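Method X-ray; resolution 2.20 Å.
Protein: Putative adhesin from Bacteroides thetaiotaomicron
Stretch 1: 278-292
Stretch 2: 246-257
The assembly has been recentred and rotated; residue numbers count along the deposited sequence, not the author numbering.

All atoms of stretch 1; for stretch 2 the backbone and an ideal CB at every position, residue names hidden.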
# COMPACT_ATOMS: atom_id res chain seq x y z
N GLU A 278 5.01 -1.91 5.64
CA GLU A 278 6.29 -2.60 5.60
C GLU A 278 6.14 -3.85 6.41
O GLU A 278 5.94 -3.77 7.61
CB GLU A 278 7.45 -1.70 6.09
CG GLU A 278 7.77 -0.52 5.17
CD GLU A 278 8.32 -0.80 3.78
OE1 GLU A 278 8.93 -1.87 3.58
OE2 GLU A 278 8.18 0.09 2.90
N TRP A 279 6.12 -5.01 5.73
CA TRP A 279 5.89 -6.31 6.35
C TRP A 279 7.06 -7.24 6.15
O TRP A 279 7.70 -7.21 5.10
CB TRP A 279 4.65 -6.96 5.72
CG TRP A 279 3.41 -6.11 5.72
CD1 TRP A 279 2.97 -5.30 4.71
CD2 TRP A 279 2.39 -6.08 6.73
NE1 TRP A 279 1.78 -4.73 5.05
CE2 TRP A 279 1.39 -5.19 6.28
CE3 TRP A 279 2.26 -6.68 8.00
CZ2 TRP A 279 0.24 -4.92 7.04
CZ3 TRP A 279 1.12 -6.41 8.75
CH2 TRP A 279 0.13 -5.53 8.27
N SER A 280 7.30 -8.11 7.13
CA SER A 280 8.35 -9.12 7.01
C SER A 280 7.87 -10.40 7.65
O SER A 280 7.16 -10.36 8.67
CB SER A 280 9.70 -8.66 7.57
OG SER A 280 9.70 -8.48 8.97
N MSE A 281 8.14 -11.52 6.99
CA MSE A 281 7.69 -12.81 7.48
C MSE A 281 8.79 -13.84 7.37
O MSE A 281 9.28 -14.10 6.28
CB MSE A 281 6.45 -13.29 6.72
CG MSE A 281 5.30 -12.32 6.73
SE MSE A 281 3.86 -13.02 5.62
CE MSE A 281 3.11 -14.32 6.90
N ILE A 282 9.15 -14.45 8.50
CA ILE A 282 10.18 -15.47 8.53
C ILE A 282 9.53 -16.83 8.74
O ILE A 282 8.83 -17.04 9.73
CB ILE A 282 11.29 -15.21 9.59
CG1 ILE A 282 11.90 -13.79 9.41
CG2 ILE A 282 12.36 -16.30 9.51
CD1 ILE A 282 12.75 -13.33 10.55
N PHE A 283 9.76 -17.74 7.78
CA PHE A 283 9.30 -19.12 7.84
C PHE A 283 10.51 -20.00 8.13
O PHE A 283 11.57 -19.84 7.51
CB PHE A 283 8.58 -19.52 6.54
CG PHE A 283 7.32 -18.75 6.24
CD1 PHE A 283 7.37 -17.51 5.59
CD2 PHE A 283 6.07 -19.27 6.57
CE1 PHE A 283 6.19 -16.80 5.32
CE2 PHE A 283 4.90 -18.55 6.29
CZ PHE A 283 4.97 -17.32 5.66
N PHE A 284 10.38 -20.91 9.10
CA PHE A 284 11.49 -21.80 9.47
C PHE A 284 11.34 -23.14 8.77
O PHE A 284 10.23 -23.67 8.67
CB PHE A 284 11.61 -21.96 11.00
CG PHE A 284 11.88 -20.62 11.65
CD1 PHE A 284 13.18 -20.12 11.73
CD2 PHE A 284 10.83 -19.83 12.11
CE1 PHE A 284 13.42 -18.88 12.31
CE2 PHE A 284 11.07 -18.58 12.64
CZ PHE A 284 12.36 -18.10 12.73
N LEU A 285 12.46 -23.63 8.21
CA LEU A 285 12.48 -24.87 7.44
C LEU A 285 13.30 -25.94 8.11
O LEU A 285 14.30 -25.65 8.77
CB LEU A 285 13.03 -24.65 6.00
CG LEU A 285 12.43 -23.49 5.16
CD1 LEU A 285 13.05 -23.46 3.76
CD2 LEU A 285 10.90 -23.55 5.09
N SER A 286 12.88 -27.17 7.91
CA SER A 286 13.56 -28.38 8.34
C SER A 286 14.68 -28.72 7.30
O SER A 286 14.63 -28.14 6.19
CB SER A 286 12.55 -29.51 8.48
OG SER A 286 11.75 -29.61 7.32
N PRO A 287 15.68 -29.61 7.59
CA PRO A 287 16.74 -29.89 6.59
C PRO A 287 16.25 -30.33 5.21
O PRO A 287 16.93 -30.05 4.23
CB PRO A 287 17.57 -31.00 7.23
CG PRO A 287 17.38 -30.76 8.70
CD PRO A 287 15.94 -30.34 8.84
N ASN A 288 15.04 -30.93 5.11
CA ASN A 288 14.45 -31.36 3.83
C ASN A 288 13.77 -30.18 3.08
O ASN A 288 13.17 -30.38 2.01
CB ASN A 288 13.44 -32.50 4.05
CG ASN A 288 12.29 -32.17 4.98
OD1 ASN A 288 12.27 -31.15 5.67
ND2 ASN A 288 11.29 -33.05 5.03
N LEU A 289 13.88 -28.95 3.64
CA LEU A 289 13.36 -27.68 3.13
C LEU A 289 11.83 -27.68 3.06
O LEU A 289 11.22 -27.13 2.14
CB LEU A 289 14.01 -27.31 1.79
CG LEU A 289 15.54 -27.24 1.81
CD1 LEU A 289 16.09 -27.13 0.43
CD2 LEU A 289 16.04 -26.06 2.64
N GLU A 290 11.22 -28.28 4.09
CA GLU A 290 9.78 -28.27 4.29
C GLU A 290 9.51 -27.28 5.39
O GLU A 290 10.38 -27.07 6.25
CB GLU A 290 9.24 -29.67 4.63
CG GLU A 290 9.03 -30.51 3.38
CD GLU A 290 8.53 -31.93 3.58
OE1 GLU A 290 7.78 -32.18 4.55
OE2 GLU A 290 8.88 -32.79 2.75
N TRP A 291 8.35 -26.63 5.36
CA TRP A 291 8.05 -25.62 6.36
C TRP A 291 7.63 -26.26 7.71
O TRP A 291 6.75 -27.12 7.74
CB TRP A 291 6.97 -24.67 5.82
CG TRP A 291 6.40 -23.70 6.82
CD1 TRP A 291 7.09 -22.99 7.76
CD2 TRP A 291 5.05 -23.22 6.87
NE1 TRP A 291 6.23 -22.19 8.47
CE2 TRP A 291 4.98 -22.28 7.92
CE3 TRP A 291 3.90 -23.49 6.11
CZ2 TRP A 291 3.79 -21.62 8.26
CZ3 TRP A 291 2.73 -22.82 6.44
CH2 TRP A 291 2.68 -21.90 7.50
N ILE A 292 8.28 -25.81 8.81
CA ILE A 292 7.94 -26.24 10.18
C ILE A 292 6.74 -25.38 10.59
O ILE A 292 6.88 -24.20 10.94
CB ILE A 292 9.14 -26.14 11.15
CG1 ILE A 292 10.38 -26.85 10.57
CG2 ILE A 292 8.76 -26.71 12.54
CD1 ILE A 292 11.72 -26.54 11.25
N UNK A 246 4.69 -26.94 -3.36
CA UNK A 246 4.40 -25.69 -2.67
C UNK A 246 4.55 -25.93 -1.19
O UNK A 246 3.66 -26.52 -0.58
CB UNK A 246 3.00 -25.17 -3.00
N UNK A 247 5.69 -25.54 -0.63
CA UNK A 247 6.03 -25.77 0.79
C UNK A 247 5.23 -24.83 1.71
O UNK A 247 4.96 -25.20 2.85
CB UNK A 247 7.53 -25.57 1.02
N UNK A 248 4.85 -23.63 1.20
CA UNK A 248 4.04 -22.62 1.89
C UNK A 248 2.92 -22.18 0.93
O UNK A 248 3.17 -21.88 -0.25
CB UNK A 248 4.89 -21.43 2.33
N UNK A 249 1.68 -22.18 1.43
CA UNK A 249 0.49 -21.77 0.72
C UNK A 249 -0.52 -21.37 1.76
O UNK A 249 -1.28 -22.21 2.26
CB UNK A 249 -0.04 -22.87 -0.19
N UNK A 250 -0.49 -20.09 2.12
CA UNK A 250 -1.29 -19.61 3.24
C UNK A 250 -2.20 -18.46 2.89
O UNK A 250 -1.89 -17.67 1.99
CB UNK A 250 -0.37 -19.19 4.39
N UNK A 251 -3.30 -18.27 3.66
CA UNK A 251 -4.09 -17.05 3.50
C UNK A 251 -3.32 -15.92 4.20
O UNK A 251 -3.30 -15.82 5.44
CB UNK A 251 -5.50 -17.21 4.07
N UNK A 252 -2.61 -15.13 3.39
CA UNK A 252 -1.74 -14.04 3.78
C UNK A 252 -2.35 -13.07 4.83
O UNK A 252 -1.66 -12.73 5.79
CB UNK A 252 -1.35 -13.26 2.52
N UNK A 253 -3.60 -12.63 4.64
CA UNK A 253 -4.25 -11.64 5.51
C UNK A 253 -4.50 -12.22 6.92
O UNK A 253 -4.17 -11.55 7.92
CB UNK A 253 -5.57 -11.18 4.89
N UNK A 254 -4.96 -13.46 6.99
CA UNK A 254 -5.18 -14.19 8.24
C UNK A 254 -3.90 -14.31 9.07
O UNK A 254 -3.95 -14.16 10.28
CB UNK A 254 -5.73 -15.58 7.94
N UNK A 255 -2.77 -14.58 8.40
CA UNK A 255 -1.47 -14.74 9.03
C UNK A 255 -1.00 -13.40 9.56
O UNK A 255 -0.61 -13.35 10.71
CB UNK A 255 -0.45 -15.32 8.05
N UNK A 256 -1.20 -12.30 8.82
CA UNK A 256 -0.78 -10.97 9.31
C UNK A 256 -1.61 -10.51 10.49
O UNK A 256 -1.10 -9.85 11.38
CB UNK A 256 -0.88 -9.93 8.19
N UNK A 257 -2.90 -10.87 10.49
CA UNK A 257 -3.83 -10.52 11.55
C UNK A 257 -3.50 -11.32 12.82
O UNK A 257 -3.95 -10.92 13.88
CB UNK A 257 -5.27 -10.78 11.11

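Position 246 has no atom of stretch 1 within 5.5 Å of its ideal CB. Stretch 1 sets no demand here, and many side chains would do. The residue is Glu-246, whose OE2 is hydrogen-bonded elsewhere in the structure.

At 247 the chain turns a corner, and CA-to-CB points toward stretch 1. The ideal CB lies 4.2 Å from Leu-289 O and 4.5 Å from Trp-291 N. The side chain of Leu-285 lies beyond. A medium-sized aliphatic residue would suit, and a small polar one could also be accommodated. The residue is Ile-247. Its CD1 packs 3.9 Å from Leu-285 CD2, and its CG2 sits 3.5 Å from Leu-289 O. The backbone takes part as well: water 1 donates to Ile-247 O (2.8 Å) and accepts from Trp-291 N (2.9 Å). No direct hydrogen bond joins the two stretches, so this water provides a polar link between their backbones.

Position 248 has extended backbone angles and points toward stretch 1. Its ideal CB is 4.4 Å from Trp-291 CE3 and 4.9 Å from Phe-283 CE2. Two aromatic rings favour an apolar side chain; Val, Ile, Leu or Met are all plausible. The residue is Ile-248. Its CD1 lies over one face of the Phe-283 ring, a CH-pi contact at 4.0 Å from the centroid. Its CG1 reaches Trp-291 CE3 at 3.8 Å.

Position 249 points away, as alternation along a strand predicts. A polar residue would suit. It is Asn-249, with OD1 hydrogen-bonded elsewhere.

Position 250 turns back toward stretch 1, with its ideal CB 5.1 Å from Trp-291 CH2. The gap calls for a branched or long apolar side chain. Ile-250 uses both branches: CG2 lies 3.7 Å from Trp-291 CZ3, while CD1 lies 4.0 Å from Phe-283 CZ, at the ring edge, and 4.0 Å from Met-281 CE.

Position 251 is out of reach. Its phi of -77° is compatible with proline, and Pro-251 is the N-cap of the helix that follows.

Position 252 points sideways, with nothing near its ideal CB. A long apolar chain could still reach stretch 1. Leu-252 does so, placing CD1 3.8 Å from Met-281 SE.

Positions 253 and 254 are out of reach, and stretch 1 does not select between residue types. They are Ile-253 and Asn-254.

Position 255 points toward stretch 1, its ideal CB 3.9 Å from Met-281 CE. Leu, Met or an aromatic would fit. Tyr-255 keeps its CB 3.9 Å from Met-281 CE and extends its ring to Trp-291, where OH lies 3.6 Å from CH2 at the indole edge.

Position 256 faces Trp-279, with CZ3 4.1 Å from the ideal CB. Leu, Ile or Met would suit this aromatic surface. Leu-256 places CD1 3.9 Å from the centroid of the Trp-279 six-membered ring, almost on its normal. Its CD2 lies 4.0 Å from Met-281 SE.

Position 257 points away, leaving the choice open. It is Leu-257.

Stretch 2 (246-257) EIINIPLINYLL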
# COMPACT_ATOMS: atom_id res chain seq x y z
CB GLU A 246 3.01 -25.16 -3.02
CG GLU A 246 2.89 -24.69 -4.46
CD GLU A 246 1.48 -24.31 -4.89
OE1 GLU A 246 0.56 -24.42 -4.05
OE2 GLU A 246 1.31 -23.86 -6.05
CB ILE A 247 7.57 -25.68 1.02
CG1 ILE A 247 8.17 -24.33 0.60
CG2 ILE A 247 8.28 -26.85 0.31
CD1 ILE A 247 9.36 -23.86 1.48
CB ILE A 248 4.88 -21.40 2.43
CG1 ILE A 248 5.97 -21.85 3.42
CG2 ILE A 248 3.99 -20.36 3.11
CD1 ILE A 248 7.22 -20.99 3.42
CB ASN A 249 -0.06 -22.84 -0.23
CG ASN A 249 -1.24 -22.36 -1.04
OD1 ASN A 249 -1.22 -21.30 -1.66
ND2 ASN A 249 -2.28 -23.16 -1.10
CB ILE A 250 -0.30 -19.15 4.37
CG1 ILE A 250 0.66 -18.03 3.88
CG2 ILE A 250 0.47 -20.34 4.97
CD1 ILE A 250 1.02 -17.02 4.86
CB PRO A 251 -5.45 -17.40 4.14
CG PRO A 251 -5.19 -18.61 5.00
CD PRO A 251 -3.80 -19.10 4.79
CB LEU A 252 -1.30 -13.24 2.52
CG LEU A 252 -0.47 -11.96 2.71
CD1 LEU A 252 0.89 -12.23 3.41
CD2 LEU A 252 -0.20 -11.31 1.40
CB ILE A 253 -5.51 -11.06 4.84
CG1 ILE A 253 -5.07 -10.21 3.63
CG2 ILE A 253 -6.32 -10.22 5.84
CD1 ILE A 253 -5.92 -9.20 3.20
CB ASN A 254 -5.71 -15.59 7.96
CG ASN A 254 -7.11 -15.62 7.40
OD1 ASN A 254 -7.67 -14.62 6.95
ND2 ASN A 254 -7.68 -16.80 7.36
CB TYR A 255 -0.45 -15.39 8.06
CG TYR A 255 -0.47 -16.90 8.13
CD1 TYR A 255 -1.59 -17.62 7.72
CD2 TYR A 255 0.57 -17.60 8.73
CE1 TYR A 255 -1.65 -19.01 7.85
CE2 TYR A 255 0.50 -18.98 8.91
CZ TYR A 255 -0.60 -19.69 8.45
OH TYR A 255 -0.64 -21.06 8.57
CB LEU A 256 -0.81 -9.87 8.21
CG LEU A 256 -0.01 -10.12 6.94
CD1 LEU A 256 -0.29 -9.03 5.93
CD2 LEU A 256 1.47 -10.23 7.22
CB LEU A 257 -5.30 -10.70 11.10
CG LEU A 257 -5.84 -9.72 10.02
CD1 LEU A 257 -7.26 -10.10 9.59
CD2 LEU A 257 -5.79 -8.26 10.48
O HOH W 1 6.08 -27.57 3.83
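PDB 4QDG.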